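Local coordinates for protein RV1873 (Mycobacterium tuberculosis, PDB 2JEK) that is of unknown function but belongs to a conserved family of uncharacterised proteins and folds into an all-helical right-handed superhelix, at residues P76-H79 with E80-L84; G90-I93 with E94-F97. All coordinates share one frame; numbering follows the deposited sequence.

Interaction 1 (P76-H79 with E80-L84)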
loop_
_atom_site.group_PDB
_atom_site.type_symbol
_atom_site.label_atom_id
_atom_site.label_comp_id
_atom_site.label_asym_id
_atom_site.label_seq_id
_atom_site.Cartn_x
_atom_site.Cartn_y
_atom_site.Cartn_z
ATOM N N PRO A 76 11.334 -3.092 1.925
ATOM C CA PRO A 76 11.467 -2.736 3.342
ATOM C C PRO A 76 10.630 -1.526 3.755
ATOM O O PRO A 76 10.081 -1.509 4.860
ATOM C CB PRO A 76 12.967 -2.460 3.500
ATOM C CG PRO A 76 13.575 -3.372 2.485
ATOM C CD PRO A 76 12.656 -3.249 1.288
ATOM N N ARG A 77 10.535 -0.521 2.887
ATOM C CA ARG A 77 9.727 0.657 3.213
ATOM C C ARG A 77 8.245 0.296 3.358
ATOM O O ARG A 77 7.564 0.797 4.251
ATOM C CB ARG A 77 9.911 1.764 2.174
ATOM C CG ARG A 77 11.175 2.559 2.362
ATOM C CD ARG A 77 11.226 3.700 1.381
ATOM N NE ARG A 77 12.422 4.497 1.608
ATOM C CZ ARG A 77 12.751 5.568 0.899
ATOM N NH1 ARG A 77 11.986 5.973 -0.105
ATOM N NH2 ARG A 77 13.855 6.231 1.203
ATOM N N LEU A 78 7.741 -0.567 2.479
ATOM C CA LEU A 78 6.340 -0.973 2.561
ATOM C C LEU A 78 6.055 -1.732 3.853
ATOM O O LEU A 78 5.016 -1.533 4.488
ATOM C CB LEU A 78 5.934 -1.783 1.325
ATOM C CG LEU A 78 4.472 -2.237 1.291
ATOM C CD1 LEU A 78 3.518 -1.043 1.290
ATOM C CD2 LEU A 78 4.185 -3.106 0.089
ATOM N N HIS A 79 6.991 -2.586 4.261
ATOM C CA HIS A 79 6.831 -3.275 5.534
ATOM C C HIS A 79 6.934 -2.286 6.697
ATOM O O HIS A 79 6.196 -2.392 7.688
ATOM C CB HIS A 79 7.869 -4.381 5.694
ATOM C CG HIS A 79 7.636 -5.560 4.801
ATOM N ND1 HIS A 79 6.646 -6.487 5.042
ATOM C CD2 HIS A 79 8.292 -5.988 3.699
ATOM C CE1 HIS A 79 6.694 -7.430 4.119
ATOM N NE2 HIS A 79 7.683 -7.149 3.290
ATOM N N GLU A 80 7.849 -1.319 6.586
ATOM C CA GLU A 80 7.947 -0.282 7.615
ATOM C C GLU A 80 6.627 0.461 7.777
ATOM O O GLU A 80 6.130 0.636 8.892
ATOM C CB GLU A 80 9.071 0.710 7.291
ATOM C CG GLU A 80 8.989 2.020 8.083
ATOM C CD GLU A 80 10.214 2.894 7.908
ATOM O OE1 GLU A 80 10.695 3.029 6.760
ATOM O OE2 GLU A 80 10.677 3.464 8.920
ATOM N N CYS A 81 6.041 0.869 6.654
ATOM C CA CYS A 81 4.830 1.683 6.692
ATOM C C CYS A 81 3.658 0.868 7.187
ATOM O O CYS A 81 2.844 1.362 7.948
ATOM C CB CYS A 81 4.556 2.264 5.308
ATOM S SG CYS A 81 5.720 3.564 4.832
ATOM N N THR A 82 3.569 -0.383 6.751
ATOM C CA THR A 82 2.522 -1.288 7.232
ATOM C C THR A 82 2.649 -1.500 8.744
ATOM O O THR A 82 1.652 -1.424 9.468
ATOM C CB THR A 82 2.613 -2.628 6.483
ATOM O OG1 THR A 82 2.440 -2.380 5.083
ATOM C CG2 THR A 82 1.553 -3.631 6.956
ATOM N N GLY A 83 3.878 -1.747 9.203
ATOM C CA GLY A 83 4.143 -1.964 10.626
ATOM C C GLY A 83 3.790 -0.774 11.499
ATOM O O GLY A 83 3.226 -0.934 12.605
ATOM N N LEU A 84 4.089 0.432 11.005
ATOM C CA LEU A 84 3.719 1.663 11.719
ATOM C C LEU A 84 2.210 1.782 11.908
ATOM O O LEU A 84 1.737 2.156 12.986
ATOM C CB LEU A 84 4.274 2.905 11.009
ATOM C CG LEU A 84 5.794 3.057 11.062
ATOM C CD1 LEU A 84 6.246 4.181 10.137
ATOM C CD2 LEU A 84 6.248 3.296 12.505
#
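The peptide carbonyl of Leu78 receives Thr82 on opposite faces of its plane, the backbone N from one and the side-chain hydroxyl from the other. Thr82 N lies 2.9 Å from Leu78 O, and Thr82 OG1 donates to the same Leu78 O at 2.8 Å, tilted 32° out of the carbonyl plane. A chi1 of -60° sets OG1 anti to the carbonyl carbon of Thr82, and this turns the hydroxyl back along the helix. Two bonds thus grip Leu78 O, and the buried hydroxyl has its proton taken up within one turn. The side chains of Leu78 and Thr82 cross obliquely, with CD1 of Leu78 4.2 Å from OG1 of Thr82.

The imidazole of His79 stacks on the ring of Phe122, and its ND1 is hydrogen-bonded to Asp121. Arg77 and Glu80, three residues apart, do not pair directly: Arg77 NE stays 5.6 Å from Glu80 OE1. Both reach Tyr21 instead, Arg77 through a cation-pi contact and Glu80 OE1 through a hydrogen bond to the hydroxyl, while Arg77 NH1 bonds to Gln17.

Residues 76-84 form most of helix 74-87, which is packed against three others: Glu80 and Cys81 rest on helix 21-29, whereas Leu78 and Thr82 meet helices 101-115 and 120-129.

Interaction 2 (G90-I93 with E94-F97)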
loop_
_atom_site.group_PDB
_atom_site.type_symbol
_atom_site.label_atom_id
_atom_site.label_comp_id
_atom_site.label_asym_id
_atom_site.label_seq_id
_atom_site.Cartn_x
_atom_site.Cartn_y
_atom_site.Cartn_z
ATOM N N GLY A 90 -5.992 2.409 19.466
ATOM C CA GLY A 90 -7.201 3.153 19.804
ATOM C C GLY A 90 -7.890 3.884 18.674
ATOM O O GLY A 90 -8.918 4.528 18.890
ATOM N N ARG A 91 -7.342 3.784 17.466
ATOM C CA ARG A 91 -7.909 4.499 16.326
ATOM C C ARG A 91 -8.417 3.546 15.257
ATOM O O ARG A 91 -7.761 2.546 14.947
ATOM C CB ARG A 91 -6.879 5.457 15.728
ATOM C CG ARG A 91 -6.544 6.648 16.609
ATOM C CD ARG A 91 -5.707 7.651 15.845
ATOM N NE ARG A 91 -4.989 8.553 16.741
ATOM C CZ ARG A 91 -4.374 9.667 16.350
ATOM N NH1 ARG A 91 -4.397 10.030 15.070
ATOM N NH2 ARG A 91 -3.749 10.427 17.245
ATOM N N SER A 92 -9.585 3.854 14.697
ATOM C CA SER A 92 -10.097 3.113 13.559
ATOM C C SER A 92 -9.290 3.546 12.344
ATOM O O SER A 92 -8.638 4.594 12.352
ATOM C CB SER A 92 -11.579 3.398 13.332
ATOM O OG SER A 92 -11.762 4.722 12.857
ATOM N N ILE A 93 -9.335 2.744 11.289
ATOM C CA ILE A 93 -8.501 3.040 10.142
ATOM C C ILE A 93 -8.904 4.368 9.489
ATOM O O ILE A 93 -8.053 5.061 8.936
ATOM C CB ILE A 93 -8.490 1.868 9.134
ATOM C CG1 ILE A 93 -7.245 1.930 8.225
ATOM C CG2 ILE A 93 -9.798 1.792 8.365
ATOM C CD1 ILE A 93 -5.908 1.864 8.957
ATOM N N GLU A 94 -10.186 4.736 9.592
ATOM C CA GLU A 94 -10.675 5.988 8.994
ATOM C C GLU A 94 -10.209 7.216 9.764
ATOM O O GLU A 94 -10.238 8.335 9.241
ATOM C CB GLU A 94 -12.202 5.994 8.864
ATOM C CG GLU A 94 -12.768 4.857 8.023
ATOM C CD GLU A 94 -13.204 3.654 8.856
ATOM O OE1 GLU A 94 -12.697 3.468 9.993
ATOM O OE2 GLU A 94 -14.059 2.885 8.360
ATOM N N GLU A 95 -9.764 7.000 10.997
ATOM C CA GLU A 95 -9.158 8.065 11.786
ATOM C C GLU A 95 -7.691 8.285 11.415
ATOM O O GLU A 95 -7.162 9.383 11.587
ATOM C CB GLU A 95 -9.316 7.777 13.282
ATOM C CG GLU A 95 -10.767 7.930 13.745
ATOM C CD GLU A 95 -11.000 7.531 15.190
ATOM O OE1 GLU A 95 -10.642 6.404 15.582
ATOM O OE2 GLU A 95 -11.600 8.340 15.924
ATOM N N ILE A 96 -7.041 7.243 10.894
ATOM C CA ILE A 96 -5.638 7.338 10.489
ATOM C C ILE A 96 -5.550 7.778 9.022
ATOM O O ILE A 96 -4.743 8.655 8.674
ATOM C CB ILE A 96 -4.895 5.979 10.673
ATOM C CG1 ILE A 96 -5.015 5.488 12.126
ATOM C CG2 ILE A 96 -3.417 6.118 10.265
ATOM C CD1 ILE A 96 -4.607 4.028 12.328
ATOM N N PHE A 97 -6.384 7.152 8.190
ATOM C CA PHE A 97 -6.454 7.417 6.751
ATOM C C PHE A 97 -7.872 7.857 6.417
ATOM O O PHE A 97 -8.779 7.027 6.351
ATOM C CB PHE A 97 -6.153 6.146 5.943
ATOM C CG PHE A 97 -4.752 5.654 6.081
ATOM C CD1 PHE A 97 -3.754 6.071 5.206
ATOM C CD2 PHE A 97 -4.433 4.760 7.087
ATOM C CE1 PHE A 97 -2.455 5.611 5.348
ATOM C CE2 PHE A 97 -3.149 4.291 7.223
ATOM C CZ PHE A 97 -2.159 4.713 6.362
HETATM O O HOH W 1 -11.577 5.393 18.144
HETATM O O HOH W 2 -14.232 5.139 12.118
#
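From Ser92 to Phe97 the backbone winds into one short, loosely bonded turn: Phe97 N donates to Ile93 O at 2.8 Å, Glu95 N to Ser92 O, and Ile96 N makes weak bonds to both carbonyls. Glu95 sends its side chain back toward the start of the turn. Its CG is anti to the carbonyl carbon (chi1 -71°) and the chain beyond is extended, which brings OE1 to 2.9 Å from Ser92 N, with an N-H...O angle of 161° and the anti lone pair of the carboxylate in use. Water 1 donates to the same OE1 and to Gly90 O, tying the preceding loop to this carboxylate.

The bond from Ser92 N to the glutamate three residues on is one half of a capping box. The reciprocal half is missing, since Ser92 OG stands 3.6 Å from Glu95 N and turns toward the carboxylates. Water 2 lies 2.6 Å from Ser92 OG and donates to OE1 of Glu94, whose chain is bent at chi2 (95°) and crosses Ile93 at about a right angle, its CD 3.9 Å from Ile93 CG2.

On the buried side, Ile93 CD1 comes to the edge of the Phe97 ring, near its plane and 3.7 Å from CD2, and also touches Ile96 CD1 at 4.2 Å. Leu105 of helix 101-115 and Val85 of helix 74-87 pack against both Ile93 and Phe97, while Tyr129 meets Ile93 and Ile96.

How the interactions relate
Along the chain the two contacts stand in series, neither nested nor crossed. Interaction 1 spans consecutive turns of helix 74-87, most of its length, and closes no loop. A few residues after that helix ends, interaction 2 closes the tight turn that leads from the loop at 90-92 into the short helix 93-96. Their centres lie about 17 Å apart and their nearest atoms about 6 Å apart, without touching. Val85, just after interaction 1 on helix 74-87, packs on Ile93 and Phe97, so the helix that carries the first contact also covers the second. Both contacts also face helices 101-115 and 120-129, at different points along them, which joins these consecutive elements of the right-handed superhelix.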